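Local coordinates for ABC transporter, substrate binding protein (Mannopine) (Agrobacterium fabrum, PDB 5L9S) that serves as the periplasmic solute-binding protein of an ABC transporter, probably for mannopine, and is captured here in its open, unliganded state, at residues 141-146 with 206-211; 137-142 with 184-189; 86-91 with 256-261. One frame throughout, in Å; residues are numbered along the deposited sequence.

Interaction 1 of 3, residues 141-146 with 206-211; sequences SFPNFD and VGQIWL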
loop_
_atom_site.group_PDB
_atom_site.type_symbol
_atom_site.label_atom_id
_atom_site.label_comp_id
_atom_site.label_asym_id
_atom_site.label_seq_id
_atom_site.Cartn_x
_atom_site.Cartn_y
_atom_site.Cartn_z
ATOM N N SER A 141 2.161 12.108 16.137
ATOM C CA SER A 141 1.020 12.062 15.227
ATOM C C SER A 141 0.832 10.656 14.697
ATOM O O SER A 141 1.805 10.000 14.313
ATOM C CB SER A 141 1.196 13.052 14.079
ATOM O OG SER A 141 0.148 12.922 13.132
ATOM N N PHE A 142 -0.415 10.175 14.717
ATOM C CA PHE A 142 -0.751 8.856 14.182
ATOM C C PHE A 142 -2.001 9.006 13.372
ATOM O O PHE A 142 -2.825 9.837 13.745
ATOM C CB PHE A 142 -1.056 7.850 15.305
ATOM C CG PHE A 142 0.111 7.149 15.939
ATOM C CD1 PHE A 142 0.825 6.183 15.240
ATOM C CD2 PHE A 142 0.466 7.411 17.257
ATOM C CE1 PHE A 142 1.904 5.521 15.834
ATOM C CE2 PHE A 142 1.544 6.751 17.851
ATOM C CZ PHE A 142 2.251 5.803 17.137
ATOM N N PRO A 143 -2.238 8.172 12.327
ATOM C CA PRO A 143 -3.532 8.257 11.628
ATOM C C PRO A 143 -4.678 7.789 12.512
ATOM O O PRO A 143 -4.519 6.950 13.404
ATOM C CB PRO A 143 -3.375 7.330 10.435
ATOM C CG PRO A 143 -2.282 6.408 10.782
ATOM C CD PRO A 143 -1.378 7.115 11.750
ATOM N N ASN A 144 -5.820 8.384 12.290
ATOM C CA ASN A 144 -7.046 8.024 12.962
ATOM C C ASN A 144 -8.119 7.784 11.917
ATOM O O ASN A 144 -9.035 8.589 11.709
ATOM C CB ASN A 144 -7.459 9.023 14.049
ATOM C CG ASN A 144 -8.834 8.757 14.627
ATOM O OD1 ASN A 144 -9.195 7.613 14.959
ATOM N ND2 ASN A 144 -9.649 9.800 14.674
ATOM N N PHE A 145 -7.916 6.701 11.188
ATOM C CA PHE A 145 -8.876 6.174 10.245
ATOM C C PHE A 145 -9.275 4.830 10.848
ATOM O O PHE A 145 -8.594 4.354 11.776
ATOM C CB PHE A 145 -8.376 6.113 8.784
ATOM C CG PHE A 145 -6.913 5.855 8.496
ATOM C CD1 PHE A 145 -6.282 4.713 8.985
ATOM C CD2 PHE A 145 -6.203 6.684 7.625
ATOM C CE1 PHE A 145 -4.955 4.438 8.652
ATOM C CE2 PHE A 145 -4.881 6.406 7.293
ATOM C CZ PHE A 145 -4.271 5.279 7.799
ATOM N N ASP A 146 -10.431 4.297 10.421
ATOM C CA ASP A 146 -11.113 3.128 10.972
ATOM C C ASP A 146 -10.242 1.883 11.251
ATOM O O ASP A 146 -10.487 1.245 12.280
ATOM C CB ASP A 146 -12.334 2.762 10.129
ATOM C CG ASP A 146 -13.482 3.740 10.333
ATOM O OD1 ASP A 146 -13.903 3.938 11.505
ATOM O OD2 ASP A 146 -13.965 4.303 9.330
ATOM N N VAL A 206 7.236 14.182 15.376
ATOM C CA VAL A 206 7.444 12.752 15.132
ATOM C C VAL A 206 6.092 12.111 14.827
ATOM O O VAL A 206 5.182 12.229 15.635
ATOM C CB VAL A 206 8.125 12.042 16.325
ATOM C CG1 VAL A 206 8.392 10.578 15.991
ATOM C CG2 VAL A 206 9.419 12.740 16.728
ATOM N N GLY A 207 5.966 11.438 13.683
ATOM C CA GLY A 207 4.696 10.833 13.314
ATOM C C GLY A 207 4.723 9.689 12.339
ATOM O O GLY A 207 5.730 9.448 11.685
ATOM N N GLN A 208 3.613 8.952 12.274
ATOM C CA GLN A 208 3.420 7.862 11.339
ATOM C C GLN A 208 2.571 8.477 10.226
ATOM O O GLN A 208 1.409 8.834 10.456
ATOM C CB GLN A 208 2.710 6.673 12.001
ATOM C CG GLN A 208 2.300 5.602 11.007
ATOM C CD GLN A 208 1.660 4.418 11.681
ATOM O OE1 GLN A 208 2.324 3.497 12.147
ATOM N NE2 GLN A 208 0.363 4.368 11.693
ATOM N N ILE A 209 3.190 8.717 9.062
ATOM C CA ILE A 209 2.499 9.321 7.914
ATOM C C ILE A 209 2.765 8.519 6.635
ATOM O O ILE A 209 3.519 7.553 6.682
ATOM C CB ILE A 209 2.784 10.842 7.763
ATOM C CG1 ILE A 209 4.209 11.122 7.282
ATOM C CG2 ILE A 209 2.441 11.618 9.062
ATOM C CD1 ILE A 209 4.472 12.594 6.887
ATOM N N TRP A 210 2.119 8.879 5.516
ATOM C CA TRP A 210 2.369 8.191 4.250
ATOM C C TRP A 210 3.641 8.766 3.616
ATOM O O TRP A 210 3.826 9.989 3.608
ATOM C CB TRP A 210 1.200 8.370 3.258
ATOM C CG TRP A 210 -0.121 7.752 3.631
ATOM C CD1 TRP A 210 -0.338 6.503 4.145
ATOM C CD2 TRP A 210 -1.422 8.327 3.410
ATOM N NE1 TRP A 210 -1.688 6.310 4.365
ATOM C CE2 TRP A 210 -2.377 7.406 3.901
ATOM C CE3 TRP A 210 -1.873 9.557 2.888
ATOM C CZ2 TRP A 210 -3.754 7.653 3.841
ATOM C CZ3 TRP A 210 -3.243 9.795 2.814
ATOM C CH2 TRP A 210 -4.164 8.864 3.309
ATOM N N LEU A 211 4.500 7.895 3.044
ATOM C CA LEU A 211 5.699 8.325 2.315
ATOM C C LEU A 211 5.380 9.358 1.218
ATOM O O LEU A 211 6.141 10.301 1.048
ATOM C CB LEU A 211 6.471 7.135 1.735
ATOM C CG LEU A 211 7.834 7.416 1.060
ATOM C CD1 LEU A 211 8.727 8.303 1.920
ATOM C CD2 LEU A 211 8.530 6.135 0.718
#
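Strands 141-143 and 206-210 run side by side in parallel, their axes 4.7 Å apart at the closest and inclined by 29°. Ser141 is the bridging residue: its carbonyl O accepts from Gln208 N at 2.9 Å in a fairly straight bond (162°), whereas Ser141 N reaches back to Val206 O in a weak, bent one. Gly207 carries no side chain to push against Ser141 CB, and the CA atoms of Ser141 and Gly207 come within 4.3 Å. Packing is tight just beyond this bridge. The Gln208 side chain leaves with CG anti to the backbone N (chi1 171°) and runs on extended across Phe142 and Pro143. Its CB lies 3.8 Å from Phe142 CD1, and its CG lies 4.0 Å from Pro143 CD, the proline being crossed at about a right angle. Toward the carboxy ends the strands diverge and the contact loosens. There Phe145 and Trp210, both partly exposed, meet tip to tip, with Phe145 CE2 3.8 Å from Trp210 CZ2, and each also packs edge-to-face with Trp189. Phe145 CG sits in the crowded position between N and C, and Pro143 CB rests over one face of its ring, toward the rim. These carboxy ends probably look into the cleft between the lobes, as in other type II periplasmic binding proteins. Helix 149-158 packs on Phe142 and Gln208 through Val151, strand 103-116 flanks 206-210 antiparallel, and Trp210 is the N-cap residue of helix 211-219.

Interaction 2 of 3, residues 137-142 with 184-189; sequences PGARSF and SVQVWW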
loop_
_atom_site.group_PDB
_atom_site.type_symbol
_atom_site.label_atom_id
_atom_site.label_comp_id
_atom_site.label_asym_id
_atom_site.label_seq_id
_atom_site.Cartn_x
_atom_site.Cartn_y
_atom_site.Cartn_z
ATOM N N PRO A 137 12.046 14.610 22.089
ATOM C CA PRO A 137 10.825 15.282 22.555
ATOM C C PRO A 137 9.994 15.849 21.399
ATOM O O PRO A 137 10.424 15.852 20.231
ATOM C CB PRO A 137 11.345 16.363 23.509
ATOM C CG PRO A 137 12.845 16.400 23.323
ATOM C CD PRO A 137 13.221 15.501 22.193
ATOM N N GLY A 138 8.806 16.320 21.756
ATOM C CA GLY A 138 7.841 16.885 20.825
ATOM C C GLY A 138 6.515 16.148 20.776
ATOM O O GLY A 138 6.302 15.136 21.460
ATOM N N ALA A 139 5.619 16.660 19.936
ATOM C CA ALA A 139 4.294 16.113 19.746
ATOM C C ALA A 139 4.325 14.966 18.721
ATOM O O ALA A 139 5.057 15.062 17.722
ATOM C CB ALA A 139 3.381 17.224 19.277
ATOM N N ARG A 140 3.579 13.859 19.002
ATOM C CA ARG A 140 3.479 12.731 18.071
ATOM C C ARG A 140 2.212 12.859 17.219
ATOM O O ARG A 140 1.302 13.613 17.540
ATOM C CB ARG A 140 3.528 11.323 18.739
ATOM C CG ARG A 140 4.523 11.061 19.874
ATOM C CD ARG A 140 5.951 10.817 19.455
ATOM N NE ARG A 140 6.729 11.986 19.824
ATOM C CZ ARG A 140 7.994 12.013 20.218
ATOM N NH1 ARG A 140 8.696 10.892 20.308
ATOM N NH2 ARG A 140 8.558 13.157 20.546
ATOM N N SER A 141 2.161 12.108 16.137
ATOM C CA SER A 141 1.020 12.062 15.227
ATOM C C SER A 141 0.832 10.656 14.697
ATOM O O SER A 141 1.805 10.000 14.313
ATOM C CB SER A 141 1.196 13.052 14.079
ATOM O OG SER A 141 0.148 12.922 13.132
ATOM N N PHE A 142 -0.415 10.175 14.717
ATOM C CA PHE A 142 -0.751 8.856 14.182
ATOM C C PHE A 142 -2.001 9.006 13.372
ATOM O O PHE A 142 -2.825 9.837 13.745
ATOM C CB PHE A 142 -1.056 7.850 15.305
ATOM C CG PHE A 142 0.111 7.149 15.939
ATOM C CD1 PHE A 142 0.825 6.183 15.240
ATOM C CD2 PHE A 142 0.466 7.411 17.257
ATOM C CE1 PHE A 142 1.904 5.521 15.834
ATOM C CE2 PHE A 142 1.544 6.751 17.851
ATOM C CZ PHE A 142 2.251 5.803 17.137
ATOM N N SER A 184 1.080 12.461 24.462
ATOM C CA SER A 184 1.989 13.146 23.532
ATOM C C SER A 184 1.417 13.281 22.107
ATOM O O SER A 184 1.899 14.118 21.336
ATOM C CB SER A 184 3.330 12.425 23.493
ATOM O OG SER A 184 3.841 12.320 24.813
ATOM N N VAL A 185 0.394 12.468 21.762
ATOM C CA VAL A 185 -0.240 12.481 20.439
ATOM C C VAL A 185 -1.182 13.668 20.320
ATOM O O VAL A 185 -2.295 13.627 20.836
ATOM C CB VAL A 185 -0.900 11.137 20.039
ATOM C CG1 VAL A 185 -1.289 11.144 18.569
ATOM C CG2 VAL A 185 0.023 9.966 20.325
ATOM N N GLN A 186 -0.701 14.752 19.689
ATOM C CA GLN A 186 -1.468 15.996 19.513
ATOM C C GLN A 186 -2.257 15.986 18.200
ATOM O O GLN A 186 -3.234 16.728 18.070
ATOM C CB GLN A 186 -0.559 17.244 19.567
ATOM C CG GLN A 186 0.403 17.333 20.762
ATOM C CD GLN A 186 -0.192 17.667 22.098
ATOM O OE1 GLN A 186 0.055 16.969 23.088
ATOM N NE2 GLN A 186 -0.909 18.777 22.180
ATOM N N VAL A 187 -1.833 15.142 17.231
ATOM C CA VAL A 187 -2.455 15.042 15.917
ATOM C C VAL A 187 -2.926 13.606 15.631
ATOM O O VAL A 187 -2.127 12.669 15.629
ATOM C CB VAL A 187 -1.513 15.612 14.784
ATOM C CG1 VAL A 187 -2.102 15.395 13.388
ATOM C CG2 VAL A 187 -1.182 17.091 15.003
ATOM N N TRP A 188 -4.219 13.451 15.368
ATOM C CA TRP A 188 -4.830 12.192 14.964
ATOM C C TRP A 188 -5.394 12.468 13.584
ATOM O O TRP A 188 -6.564 12.837 13.447
ATOM C CB TRP A 188 -5.932 11.784 15.937
ATOM C CG TRP A 188 -5.444 11.310 17.268
ATOM C CD1 TRP A 188 -5.573 11.957 18.459
ATOM C CD2 TRP A 188 -4.814 10.046 17.558
ATOM N NE1 TRP A 188 -5.047 11.188 19.473
ATOM C CE2 TRP A 188 -4.599 9.999 18.951
ATOM C CE3 TRP A 188 -4.448 8.935 16.780
ATOM C CZ2 TRP A 188 -3.986 8.908 19.579
ATOM C CZ3 TRP A 188 -3.870 7.842 17.410
ATOM C CH2 TRP A 188 -3.631 7.842 18.791
ATOM N N TRP A 189 -4.531 12.396 12.570
ATOM C CA TRP A 189 -4.904 12.722 11.188
ATOM C C TRP A 189 -5.825 11.681 10.518
ATOM O O TRP A 189 -5.562 10.480 10.529
ATOM C CB TRP A 189 -3.667 13.016 10.313
ATOM C CG TRP A 189 -2.705 11.872 10.093
ATOM C CD1 TRP A 189 -1.574 11.614 10.808
ATOM C CD2 TRP A 189 -2.696 10.954 8.987
ATOM N NE1 TRP A 189 -0.873 10.585 10.236
ATOM C CE2 TRP A 189 -1.548 10.148 9.125
ATOM C CE3 TRP A 189 -3.578 10.697 7.916
ATOM C CZ2 TRP A 189 -1.252 9.102 8.236
ATOM C CZ3 TRP A 189 -3.273 9.675 7.028
ATOM C CH2 TRP A 189 -2.127 8.886 7.196
#
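Strands 140-142 and 185-189 pair in parallel at 26° to each other, but the register slips by one residue between the Arg140-Val185 and Ser141-Val187 bridges, leaving Gln186 as the extra residue of a beta bulge. Ahead of the bulge Arg140 N donates to Ser184 O at 2.9 Å in a nearly straight bond (165°), and at the bulge Gln186 N donates to Arg140 O. Beyond it Phe142 N meets Val187 O at 3.2 Å, nearly along the C=O axis, and Trp189 N adds a weak bond to Phe142 O. On the face bearing Arg140 and Phe142, the two branches of Val185 are divided between two aromatic residues. CG1, anti to the backbone N, lies over the centre of the Trp188 ring, 3.5 Å above its plane, while CG2 comes to the edge of the Phe142 ring, 4.0 Å from CD2. Trp188 completes this cluster by bringing CZ3 to 3.5 Å from Phe142 CB. The other face bears Ser141 and Val187, and the indole of Trp189 swings up to Ser141. Ser141 OG, anti to its own N, lies in the plane of that indole at its edge, 3.2 Å from Trp189 CD1, and donates a weak bond to Val187 O. The indole NE1 is bound by Gln208 O of strand 206-210, on the other side of strand 140-143. Arg140 bends at chi2 and chi3, so that its guanidinium curls back and NH2 donates to Gly138 O at 3.1 Å; Phe136 O accepts from NH2 as well, and Met130 O from NH1. With three backbone carbonyls gathered round it, the buried guanidinium is probably stabilised as a cation by peptide dipoles, and ties the end of helix 127-130 and the loop after it to the strand.

Interaction 3 of 3, residues 86-91 with 256-261; sequences MQFINS and FWLRNP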
loop_
_atom_site.group_PDB
_atom_site.type_symbol
_atom_site.label_atom_id
_atom_site.label_comp_id
_atom_site.label_asym_id
_atom_site.label_seq_id
_atom_site.Cartn_x
_atom_site.Cartn_y
_atom_site.Cartn_z
ATOM N N MET A 86 1.776 -19.501 -10.643
ATOM C CA MET A 86 2.866 -20.473 -10.674
ATOM C C MET A 86 3.948 -20.136 -11.691
ATOM O O MET A 86 5.127 -20.308 -11.390
ATOM C CB MET A 86 2.311 -21.888 -10.911
ATOM C CG MET A 86 1.824 -22.552 -9.642
ATOM S SD MET A 86 0.709 -23.952 -9.912
ATOM C CE MET A 86 -0.022 -24.081 -8.296
ATOM N N GLN A 87 3.542 -19.598 -12.866
ATOM C CA GLN A 87 4.417 -19.213 -13.979
ATOM C C GLN A 87 5.414 -18.088 -13.629
ATOM O O GLN A 87 6.354 -17.856 -14.391
ATOM C CB GLN A 87 3.594 -18.866 -15.242
ATOM C CG GLN A 87 3.131 -17.410 -15.335
ATOM C CD GLN A 87 2.402 -17.069 -16.614
ATOM O OE1 GLN A 87 1.347 -16.437 -16.589
ATOM N NE2 GLN A 87 2.956 -17.438 -17.764
ATOM N N PHE A 88 5.226 -17.408 -12.493
ATOM C CA PHE A 88 6.121 -16.332 -12.078
ATOM C C PHE A 88 7.158 -16.782 -11.027
ATOM O O PHE A 88 7.680 -15.953 -10.268
ATOM C CB PHE A 88 5.317 -15.100 -11.631
ATOM C CG PHE A 88 4.495 -14.505 -12.747
ATOM C CD1 PHE A 88 5.100 -13.782 -13.769
ATOM C CD2 PHE A 88 3.123 -14.693 -12.795
ATOM C CE1 PHE A 88 4.341 -13.248 -14.819
ATOM C CE2 PHE A 88 2.366 -14.154 -13.839
ATOM C CZ PHE A 88 2.979 -13.435 -14.846
ATOM N N ILE A 89 7.474 -18.100 -11.013
ATOM C CA ILE A 89 8.488 -18.739 -10.147
ATOM C C ILE A 89 9.601 -19.335 -11.082
ATOM O O ILE A 89 10.180 -20.395 -10.846
ATOM C CB ILE A 89 7.877 -19.716 -9.067
ATOM C CG1 ILE A 89 6.631 -19.096 -8.327
ATOM C CG2 ILE A 89 8.934 -20.231 -8.060
ATOM C CD1 ILE A 89 6.846 -17.746 -7.474
ATOM N N ASN A 90 9.847 -18.590 -12.175
ATOM C CA ASN A 90 10.860 -18.762 -13.219
ATOM C C ASN A 90 11.915 -17.684 -12.927
ATOM O O ASN A 90 13.037 -17.735 -13.434
ATOM C CB ASN A 90 10.232 -18.518 -14.621
ATOM C CG ASN A 90 9.962 -17.060 -14.987
ATOM O OD1 ASN A 90 10.612 -16.491 -15.872
ATOM N ND2 ASN A 90 9.009 -16.415 -14.317
ATOM N N SER A 91 11.497 -16.679 -12.126
ATOM C CA SER A 91 12.269 -15.529 -11.689
ATOM C C SER A 91 12.059 -15.293 -10.200
ATOM O O SER A 91 10.993 -15.595 -9.647
ATOM C CB SER A 91 11.853 -14.274 -12.466
ATOM O OG SER A 91 10.550 -13.813 -12.131
ATOM N N PHE A 256 1.922 -8.934 -18.842
ATOM C CA PHE A 256 2.624 -7.784 -19.426
ATOM C C PHE A 256 3.229 -6.906 -18.345
ATOM O O PHE A 256 4.366 -6.491 -18.486
ATOM C CB PHE A 256 1.703 -6.937 -20.343
ATOM C CG PHE A 256 2.424 -5.840 -21.105
ATOM C CD1 PHE A 256 3.108 -6.122 -22.284
ATOM C CD2 PHE A 256 2.436 -4.534 -20.631
ATOM C CE1 PHE A 256 3.796 -5.117 -22.968
ATOM C CE2 PHE A 256 3.122 -3.528 -21.321
ATOM C CZ PHE A 256 3.790 -3.825 -22.488
ATOM N N TRP A 257 2.459 -6.614 -17.291
ATOM C CA TRP A 257 2.874 -5.796 -16.159
ATOM C C TRP A 257 3.946 -6.494 -15.339
ATOM O O TRP A 257 4.999 -5.902 -15.090
ATOM C CB TRP A 257 1.658 -5.448 -15.278
ATOM C CG TRP A 257 2.028 -4.751 -14.002
ATOM C CD1 TRP A 257 2.165 -5.314 -12.761
ATOM C CD2 TRP A 257 2.375 -3.374 -13.858
ATOM N NE1 TRP A 257 2.595 -4.375 -11.860
ATOM C CE2 TRP A 257 2.726 -3.171 -12.501
ATOM C CE3 TRP A 257 2.442 -2.287 -14.750
ATOM C CZ2 TRP A 257 3.090 -1.914 -12.003
ATOM C CZ3 TRP A 257 2.782 -1.040 -14.253
ATOM C CH2 TRP A 257 3.069 -0.853 -12.887
ATOM N N LEU A 258 3.673 -7.737 -14.890
ATOM C CA LEU A 258 4.615 -8.469 -14.037
ATOM C C LEU A 258 5.987 -8.738 -14.687
ATOM O O LEU A 258 7.018 -8.703 -13.996
ATOM C CB LEU A 258 3.991 -9.772 -13.504
ATOM C CG LEU A 258 2.919 -9.580 -12.443
ATOM C CD1 LEU A 258 2.170 -10.867 -12.204
ATOM C CD2 LEU A 258 3.509 -8.964 -11.116
ATOM N N ARG A 259 5.994 -8.963 -16.011
ATOM C CA ARG A 259 7.212 -9.272 -16.757
ATOM C C ARG A 259 7.918 -8.047 -17.350
ATOM O O ARG A 259 8.982 -8.212 -17.950
ATOM C CB ARG A 259 6.919 -10.326 -17.844
ATOM C CG ARG A 259 6.438 -11.664 -17.280
ATOM C CD ARG A 259 6.713 -12.826 -18.196
ATOM N NE ARG A 259 7.126 -14.009 -17.433
ATOM C CZ ARG A 259 6.349 -15.060 -17.204
ATOM N NH1 ARG A 259 6.802 -16.085 -16.499
ATOM N NH2 ARG A 259 5.119 -15.107 -17.701
ATOM N N ASN A 260 7.365 -6.826 -17.157
ATOM C CA ASN A 260 7.943 -5.591 -17.704
ATOM C C ASN A 260 8.495 -4.614 -16.644
ATOM O O ASN A 260 7.770 -3.725 -16.209
ATOM C CB ASN A 260 6.947 -4.877 -18.636
ATOM C CG ASN A 260 7.602 -4.070 -19.733
ATOM O OD1 ASN A 260 8.216 -3.017 -19.515
ATOM N ND2 ASN A 260 7.509 -4.574 -20.947
ATOM N N PRO A 261 9.786 -4.718 -16.240
ATOM C CA PRO A 261 10.320 -3.780 -15.233
ATOM C C PRO A 261 10.287 -2.307 -15.666
ATOM O O PRO A 261 10.141 -1.433 -14.809
ATOM C CB PRO A 261 11.750 -4.291 -14.994
ATOM C CG PRO A 261 11.734 -5.714 -15.451
ATOM C CD PRO A 261 10.806 -5.720 -16.621
#
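The Phe88 ring is sandwiched between aliphatic groups: Leu258 CD1 sits over one face, 3.8 Å from the ring centroid and 17° off the normal in a CH-pi contact, and Gln87 CG lies against the opposite face toward the rim. At the edge, in the ring plane, is Arg259 CG, 3.6 Å from Phe88 CE1. The guanidinium of Arg259 then crosses the ring obliquely, the two planes 33° apart, so that Phe88 CE1 lies over one of its faces, 3.5 Å above the plane and off centre. The guanidinium edge meets the polar groups of the loop. NH1 makes a weak bond to Gln87 O at 2.8 Å, strongly bent, and approaches Asn90 ND2 tip to tip at 3.1 Å, where, as modelled, two donors face each other. The charge finds its stronger partner in Glu255, which forms a salt bridge with NH2. Thus the apolar part, Phe88 with Leu258, is buried, while the arginine is partly exposed. Phe84 of helix 82-85 and Leu94 also pack on Phe88; Leu94 and Phe88 lie within the loop closed by the Cys85-Cys99 disulfide. The contact joins this loop, between helix 82-85 and strand 99-100, to the carboxy end of helix 247-258, just before Asn260 caps helix 261-271.

From the N terminus, the chain first reaches 86-91, where interaction 3 opens; it is closed only at 256-261, after 164 intervening residues. Interactions 1 and 2 both nest inside that long loop and start from the same strand, 140-143. The chain returns first at 184-189 to close interaction 2, then at 206-211 to close interaction 1, so that together they join three parallel strands of one sheet, with 140-143 in the middle. The centres of interactions 1 and 2 are 9 Å apart, and they touch directly through Asn144 N and Trp189 O. Interaction 3 lies on the opposite side of the chain's centre, about 34 Å from interaction 1 and 42 Å from interaction 2 between centres, and joins segments far apart in sequence.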